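Long-range contact in putative esterase (Bacteroides intestinalis DSM 17393, PDB 5VOL), which probably hydrolyses ferulic acid esters of arabinoxylan as a carbohydrate esterase family 1 member of the alpha/beta-hydrolase clan: residues Y100-Y113 / G143-F156. Sequence-based numbering, arbitrary orientation.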
loop_
_atom_site.group_PDB
_atom_site.type_symbol
_atom_site.label_atom_id
_atom_site.label_comp_id
_atom_site.label_asym_id
_atom_site.label_seq_id
_atom_site.Cartn_x
_atom_site.Cartn_y
_atom_site.Cartn_z
ATOM N N TYR C 100 -24.034 -6.339 -22.010
ATOM C CA TYR C 100 -24.543 -7.191 -20.929
ATOM C C TYR C 100 -26.057 -7.125 -20.762
ATOM O O TYR C 100 -26.636 -7.959 -20.075
ATOM C CB TYR C 100 -23.844 -6.821 -19.587
ATOM C CG TYR C 100 -22.379 -7.183 -19.634
ATOM C CD1 TYR C 100 -21.984 -8.505 -19.532
ATOM C CD2 TYR C 100 -21.402 -6.216 -19.860
ATOM C CE1 TYR C 100 -20.655 -8.864 -19.630
ATOM C CE2 TYR C 100 -20.065 -6.563 -19.953
ATOM C CZ TYR C 100 -19.703 -7.898 -19.832
ATOM O OH TYR C 100 -18.388 -8.296 -19.927
ATOM N N PHE C 101 -26.705 -6.146 -21.386
ATOM C CA PHE C 101 -28.147 -5.995 -21.198
ATOM C C PHE C 101 -28.900 -6.568 -22.406
ATOM O O PHE C 101 -28.305 -6.811 -23.454
ATOM C CB PHE C 101 -28.509 -4.524 -20.991
ATOM C CG PHE C 101 -27.586 -3.798 -20.027
ATOM C CD1 PHE C 101 -27.294 -4.338 -18.789
ATOM C CD2 PHE C 101 -27.017 -2.581 -20.371
ATOM C CE1 PHE C 101 -26.445 -3.680 -17.893
ATOM C CE2 PHE C 101 -26.167 -1.907 -19.486
ATOM C CZ PHE C 101 -25.885 -2.459 -18.241
ATOM N N ASP C 102 -30.202 -6.781 -22.251
ATOM C CA ASP C 102 -31.029 -7.255 -23.361
ATOM C C ASP C 102 -31.138 -6.201 -24.450
ATOM O O ASP C 102 -31.594 -5.076 -24.213
ATOM C CB ASP C 102 -32.411 -7.659 -22.855
ATOM C CG ASP C 102 -32.447 -9.084 -22.391
ATOM O OD1 ASP C 102 -31.373 -9.731 -22.381
ATOM O OD2 ASP C 102 -33.543 -9.578 -22.048
ATOM N N MET C 103 -30.683 -6.577 -25.638
ATOM C CA MET C 103 -30.741 -5.718 -26.811
ATOM C C MET C 103 -31.532 -6.408 -27.936
ATOM O O MET C 103 -31.688 -7.629 -27.932
ATOM C CB MET C 103 -29.326 -5.367 -27.275
ATOM C CG MET C 103 -28.500 -4.610 -26.208
ATOM S SD MET C 103 -26.751 -4.459 -26.608
ATOM C CE MET C 103 -26.259 -6.177 -26.542
ATOM N N PRO C 104 -32.035 -5.627 -28.901
ATOM C CA PRO C 104 -32.791 -6.220 -30.027
ATOM C C PRO C 104 -31.946 -7.213 -30.824
ATOM O O PRO C 104 -30.941 -6.817 -31.414
ATOM C CB PRO C 104 -33.164 -5.002 -30.878
ATOM C CG PRO C 104 -32.223 -3.938 -30.478
ATOM C CD PRO C 104 -31.951 -4.164 -29.009
ATOM N N GLY C 105 -32.327 -8.485 -30.812
ATOM C CA GLY C 105 -31.557 -9.517 -31.488
ATOM C C GLY C 105 -30.475 -10.216 -30.663
ATOM O O GLY C 105 -29.782 -11.107 -31.162
ATOM N N TRP C 106 -30.339 -9.831 -29.395
ATOM C CA TRP C 106 -29.252 -10.320 -28.552
ATOM C C TRP C 106 -29.610 -10.072 -27.083
ATOM O O TRP C 106 -29.237 -9.056 -26.498
ATOM C CB TRP C 106 -27.941 -9.627 -28.935
ATOM C CG TRP C 106 -26.690 -10.249 -28.358
ATOM C CD1 TRP C 106 -25.932 -9.773 -27.321
ATOM C CD2 TRP C 106 -26.061 -11.456 -28.794
ATOM N NE1 TRP C 106 -24.863 -10.611 -27.092
ATOM C CE2 TRP C 106 -24.923 -11.655 -27.978
ATOM C CE3 TRP C 106 -26.349 -12.393 -29.792
ATOM C CZ2 TRP C 106 -24.076 -12.744 -28.140
ATOM C CZ3 TRP C 106 -25.509 -13.470 -29.954
ATOM C CH2 TRP C 106 -24.387 -13.643 -29.131
ATOM N N LYS C 107 -30.359 -11.000 -26.505
ATOM C CA LYS C 107 -30.901 -10.823 -25.178
ATOM C C LYS C 107 -29.901 -11.405 -24.173
ATOM O O LYS C 107 -30.122 -12.473 -23.605
ATOM C CB LYS C 107 -32.277 -11.495 -25.072
ATOM C CG LYS C 107 -33.251 -11.052 -26.175
ATOM C CD LYS C 107 -34.710 -11.229 -25.773
ATOM C CE LYS C 107 -34.985 -12.632 -25.342
ATOM N NZ LYS C 107 -36.208 -12.738 -24.484
ATOM N N TYR C 108 -28.783 -10.708 -23.992
ATOM C CA TYR C 108 -27.676 -11.268 -23.222
ATOM C C TYR C 108 -28.046 -11.425 -21.756
ATOM O O TYR C 108 -27.674 -12.407 -21.115
ATOM C CB TYR C 108 -26.411 -10.406 -23.368
ATOM C CG TYR C 108 -25.166 -11.118 -22.885
ATOM C CD1 TYR C 108 -24.426 -11.921 -23.739
ATOM C CD2 TYR C 108 -24.753 -11.014 -21.559
ATOM C CE1 TYR C 108 -23.292 -12.579 -23.298
ATOM C CE2 TYR C 108 -23.624 -11.674 -21.107
ATOM C CZ TYR C 108 -22.897 -12.451 -21.978
ATOM O OH TYR C 108 -21.773 -13.109 -21.533
ATOM N N GLU C 109 -28.793 -10.476 -21.216
ATOM C CA GLU C 109 -29.147 -10.551 -19.805
ATOM C C GLU C 109 -30.046 -11.763 -19.551
ATOM O O GLU C 109 -29.910 -12.475 -18.540
ATOM C CB GLU C 109 -29.831 -9.259 -19.355
ATOM C CG GLU C 109 -30.043 -9.145 -17.838
ATOM C CD GLU C 109 -30.380 -7.730 -17.404
ATOM O OE1 GLU C 109 -29.874 -6.788 -18.044
ATOM O OE2 GLU C 109 -31.154 -7.549 -16.432
ATOM N N THR C 110 -30.964 -12.018 -20.482
ATOM C CA THR C 110 -31.849 -13.160 -20.338
ATOM C C THR C 110 -31.021 -14.437 -20.399
ATOM O O THR C 110 -31.276 -15.386 -19.659
ATOM C CB THR C 110 -32.954 -13.179 -21.443
ATOM O OG1 THR C 110 -33.796 -12.032 -21.286
ATOM C CG2 THR C 110 -33.791 -14.434 -21.335
ATOM N N PHE C 111 -30.013 -14.448 -21.270
ATOM C CA PHE C 111 -29.075 -15.568 -21.321
ATOM C C PHE C 111 -28.350 -15.712 -19.972
ATOM O O PHE C 111 -28.193 -16.815 -19.446
ATOM C CB PHE C 111 -28.051 -15.378 -22.446
ATOM C CG PHE C 111 -26.709 -16.021 -22.164
ATOM C CD1 PHE C 111 -26.561 -17.396 -22.204
ATOM C CD2 PHE C 111 -25.605 -15.241 -21.848
ATOM C CE1 PHE C 111 -25.340 -17.986 -21.943
ATOM C CE2 PHE C 111 -24.378 -15.813 -21.604
ATOM C CZ PHE C 111 -24.239 -17.188 -21.634
ATOM N N PHE C 112 -27.899 -14.587 -19.430
ATOM C CA PHE C 112 -27.111 -14.604 -18.191
ATOM C C PHE C 112 -27.908 -15.228 -17.040
ATOM O O PHE C 112 -27.447 -16.153 -16.374
ATOM C CB PHE C 112 -26.665 -13.188 -17.817
ATOM C CG PHE C 112 -25.771 -13.145 -16.606
ATOM C CD1 PHE C 112 -26.314 -13.063 -15.333
ATOM C CD2 PHE C 112 -24.393 -13.215 -16.748
ATOM C CE1 PHE C 112 -25.488 -13.031 -14.199
ATOM C CE2 PHE C 112 -23.554 -13.191 -15.628
ATOM C CZ PHE C 112 -24.104 -13.101 -14.353
ATOM N N TYR C 113 -29.117 -14.728 -16.827
ATOM C CA TYR C 113 -29.935 -15.139 -15.680
ATOM C C TYR C 113 -30.743 -16.420 -15.833
ATOM O O TYR C 113 -31.048 -17.061 -14.820
ATOM C CB TYR C 113 -30.892 -14.013 -15.303
ATOM C CG TYR C 113 -30.130 -12.906 -14.656
ATOM C CD1 TYR C 113 -29.690 -13.024 -13.337
ATOM C CD2 TYR C 113 -29.786 -11.774 -15.370
ATOM C CE1 TYR C 113 -28.946 -12.017 -12.741
ATOM C CE2 TYR C 113 -29.044 -10.768 -14.786
ATOM C CZ TYR C 113 -28.629 -10.896 -13.472
ATOM O OH TYR C 113 -27.892 -9.889 -12.902
ATOM N N GLY C 143 -20.002 -1.315 -15.883
ATOM C CA GLY C 143 -21.363 -0.822 -16.004
ATOM C C GLY C 143 -22.345 -1.976 -15.927
ATOM O O GLY C 143 -23.398 -1.869 -15.301
ATOM N N GLY C 144 -21.996 -3.088 -16.566
ATOM C CA GLY C 144 -22.801 -4.290 -16.490
ATOM C C GLY C 144 -22.981 -4.758 -15.050
ATOM O O GLY C 144 -24.086 -5.068 -14.606
ATOM N N ALA C 145 -21.878 -4.807 -14.318
ATOM C CA ALA C 145 -21.903 -5.243 -12.930
ATOM C C ALA C 145 -22.812 -4.338 -12.093
ATOM O O ALA C 145 -23.645 -4.801 -11.335
ATOM C CB ALA C 145 -20.472 -5.264 -12.367
ATOM N N THR C 146 -22.648 -3.037 -12.258
ATOM C CA THR C 146 -23.378 -2.064 -11.471
ATOM C C THR C 146 -24.884 -2.120 -11.754
ATOM O O THR C 146 -25.686 -2.164 -10.824
ATOM C CB THR C 146 -22.836 -0.648 -11.739
ATOM O OG1 THR C 146 -21.471 -0.565 -11.301
ATOM C CG2 THR C 146 -23.641 0.392 -10.997
ATOM N N ASN C 147 -25.275 -2.135 -13.029
ATOM C CA ASN C 147 -26.701 -2.123 -13.360
ATOM C C ASN C 147 -27.363 -3.464 -13.027
ATOM O O ASN C 147 -28.523 -3.495 -12.640
ATOM C CB ASN C 147 -26.924 -1.751 -14.842
ATOM C CG ASN C 147 -28.376 -1.362 -15.140
ATOM O OD1 ASN C 147 -28.978 -1.884 -16.072
ATOM N ND2 ASN C 147 -28.945 -0.456 -14.336
ATOM N N TYR C 148 -26.625 -4.564 -13.137
ATOM C CA TYR C 148 -27.131 -5.853 -12.672
ATOM C C TYR C 148 -27.431 -5.792 -11.176
ATOM O O TYR C 148 -28.454 -6.309 -10.694
ATOM C CB TYR C 148 -26.130 -6.982 -12.928
ATOM C CG TYR C 148 -26.135 -7.616 -14.308
ATOM C CD1 TYR C 148 -26.809 -7.041 -15.379
ATOM C CD2 TYR C 148 -25.451 -8.809 -14.528
ATOM C CE1 TYR C 148 -26.794 -7.658 -16.659
ATOM C CE2 TYR C 148 -25.428 -9.421 -15.777
ATOM C CZ TYR C 148 -26.102 -8.852 -16.836
ATOM O OH TYR C 148 -26.041 -9.490 -18.063
ATOM N N GLY C 149 -26.513 -5.178 -10.432
ATOM C CA GLY C 149 -26.682 -5.065 -8.993
ATOM C C GLY C 149 -27.850 -4.155 -8.671
ATOM O O GLY C 149 -28.567 -4.364 -7.696
ATOM N N GLN C 150 -28.052 -3.147 -9.511
ATOM C CA GLN C 150 -29.130 -2.194 -9.324
ATOM C C GLN C 150 -30.504 -2.837 -9.589
ATOM O O GLN C 150 -31.453 -2.644 -8.821
ATOM C CB GLN C 150 -28.917 -0.986 -10.237
ATOM C CG GLN C 150 -27.790 -0.038 -9.801
ATOM C CD GLN C 150 -27.604 1.119 -10.771
ATOM O OE1 GLN C 150 -27.785 0.954 -11.979
ATOM N NE2 GLN C 150 -27.252 2.298 -10.247
ATOM N N ARG C 151 -30.611 -3.610 -10.666
ATOM C CA ARG C 151 -31.909 -4.165 -11.051
ATOM C C ARG C 151 -32.108 -5.591 -10.522
ATOM O O ARG C 151 -33.217 -6.119 -10.555
ATOM C CB ARG C 151 -32.083 -4.113 -12.586
ATOM C CG ARG C 151 -32.419 -2.711 -13.115
ATOM C CD ARG C 151 -32.671 -2.640 -14.639
ATOM N NE ARG C 151 -31.470 -2.946 -15.406
ATOM C CZ ARG C 151 -31.208 -4.142 -15.920
ATOM N NH1 ARG C 151 -32.081 -5.127 -15.772
ATOM N NH2 ARG C 151 -30.081 -4.349 -16.598
ATOM N N HIS C 152 -31.045 -6.210 -10.011
ATOM C CA HIS C 152 -31.154 -7.549 -9.439
ATOM C C HIS C 152 -30.563 -7.629 -8.034
ATOM O O HIS C 152 -29.811 -8.556 -7.720
ATOM C CB HIS C 152 -30.474 -8.575 -10.332
ATOM C CG HIS C 152 -31.075 -8.665 -11.699
ATOM N ND1 HIS C 152 -32.173 -9.452 -11.978
ATOM C CD2 HIS C 152 -30.744 -8.055 -12.862
ATOM C CE1 HIS C 152 -32.485 -9.330 -13.257
ATOM N NE2 HIS C 152 -31.637 -8.490 -13.819
ATOM N N SER C 153 -30.934 -6.670 -7.194
ATOM C CA SER C 153 -30.410 -6.600 -5.832
ATOM C C SER C 153 -30.762 -7.850 -5.016
ATOM O O SER C 153 -30.102 -8.150 -4.014
ATOM C CB SER C 153 -30.923 -5.344 -5.143
ATOM O OG SER C 153 -32.332 -5.355 -5.029
ATOM N N ASP C 154 -31.769 -8.605 -5.451
ATOM C CA ASP C 154 -32.100 -9.855 -4.764
ATOM C C ASP C 154 -31.136 -10.975 -5.147
ATOM O O ASP C 154 -31.192 -12.070 -4.588
ATOM C CB ASP C 154 -33.556 -10.281 -5.042
ATOM C CG ASP C 154 -33.836 -10.542 -6.524
ATOM O OD1 ASP C 154 -33.168 -9.950 -7.401
ATOM O OD2 ASP C 154 -34.757 -11.338 -6.814
ATOM N N MET C 155 -30.239 -10.704 -6.091
ATOM C CA MET C 155 -29.291 -11.725 -6.536
ATOM C C MET C 155 -27.859 -11.484 -6.034
ATOM O O MET C 155 -27.079 -12.417 -5.950
ATOM C CB MET C 155 -29.286 -11.811 -8.064
ATOM C CG MET C 155 -30.629 -12.261 -8.692
ATOM S SD MET C 155 -30.981 -13.987 -8.337
ATOM C CE MET C 155 -29.818 -14.848 -9.390
ATOM N N PHE C 156 -27.511 -10.239 -5.728
ATOM C CA PHE C 156 -26.123 -9.906 -5.383
ATOM C C PHE C 156 -25.973 -9.186 -4.047
ATOM O O PHE C 156 -26.722 -8.256 -3.748
ATOM C CB PHE C 156 -25.504 -9.039 -6.480
ATOM C CG PHE C 156 -25.575 -9.660 -7.841
ATOM C CD1 PHE C 156 -24.657 -10.631 -8.218
ATOM C CD2 PHE C 156 -26.566 -9.285 -8.737
ATOM C CE1 PHE C 156 -24.720 -11.219 -9.471
ATOM C CE2 PHE C 156 -26.637 -9.871 -10.001
ATOM C CZ PHE C 156 -25.712 -10.837 -10.367
#
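Glu109 and Arg151 form the charged part of this contact, a bidentate end-on salt bridge. Arg151 NH1 donates to Glu109 OE2 at 2.7 Å and Arg151 NH2 to Glu109 OE1, and the carboxylate and guanidinium planes lie only 28° apart. Arg151 meets both oxygens on the syn side. His152 NE2 approaches Glu109 OE2 from the anti side, 2.8 Å away, in its own ring plane but tilted out of the carboxylate plane, so this oxygen accepts two bonds. Behind the pair, Asn147 OD1 takes NE and NH2 of Arg151 from one face of its amide, while Asn147 ND2 is tied to Gln150 OE1. With Arg151 replaced by an alanine, the Glu109 carboxylate would probably keep His152 as its remaining partner across the contact, and Asn147 OD1 would lose both donors.

Hydrogen bonding of Tyr148 is separate: Tyr148 OH donates to Tyr100 O at 2.6 Å. With CG beside the backbone N (chi1 -84°), the Tyr148 ring reaches helix 108-113, where its edge points at the face of Phe112 (centroids 5.0 Å apart). The edge of Tyr113 in turn meets a Tyr148 face. One face of the Tyr113 ring stacks on His152, planes at 23°, and its opposite face lies against Phe112 CD1. Gly144 CA packs 4.1 Å from Tyr100 CD2, too near for a CB.

Together these contacts join helix 108-123 to helix 140-151, which follows the probable nucleophile elbow of this alpha/beta-hydrolase fold. The chemistry implies a contrast: three donors grip a carboxylate probably kept ionised by Arg151, whereas buried Tyr113 OH, 3.1 Å from Tyr148 CD2, has no hydrogen-bond partner in the model.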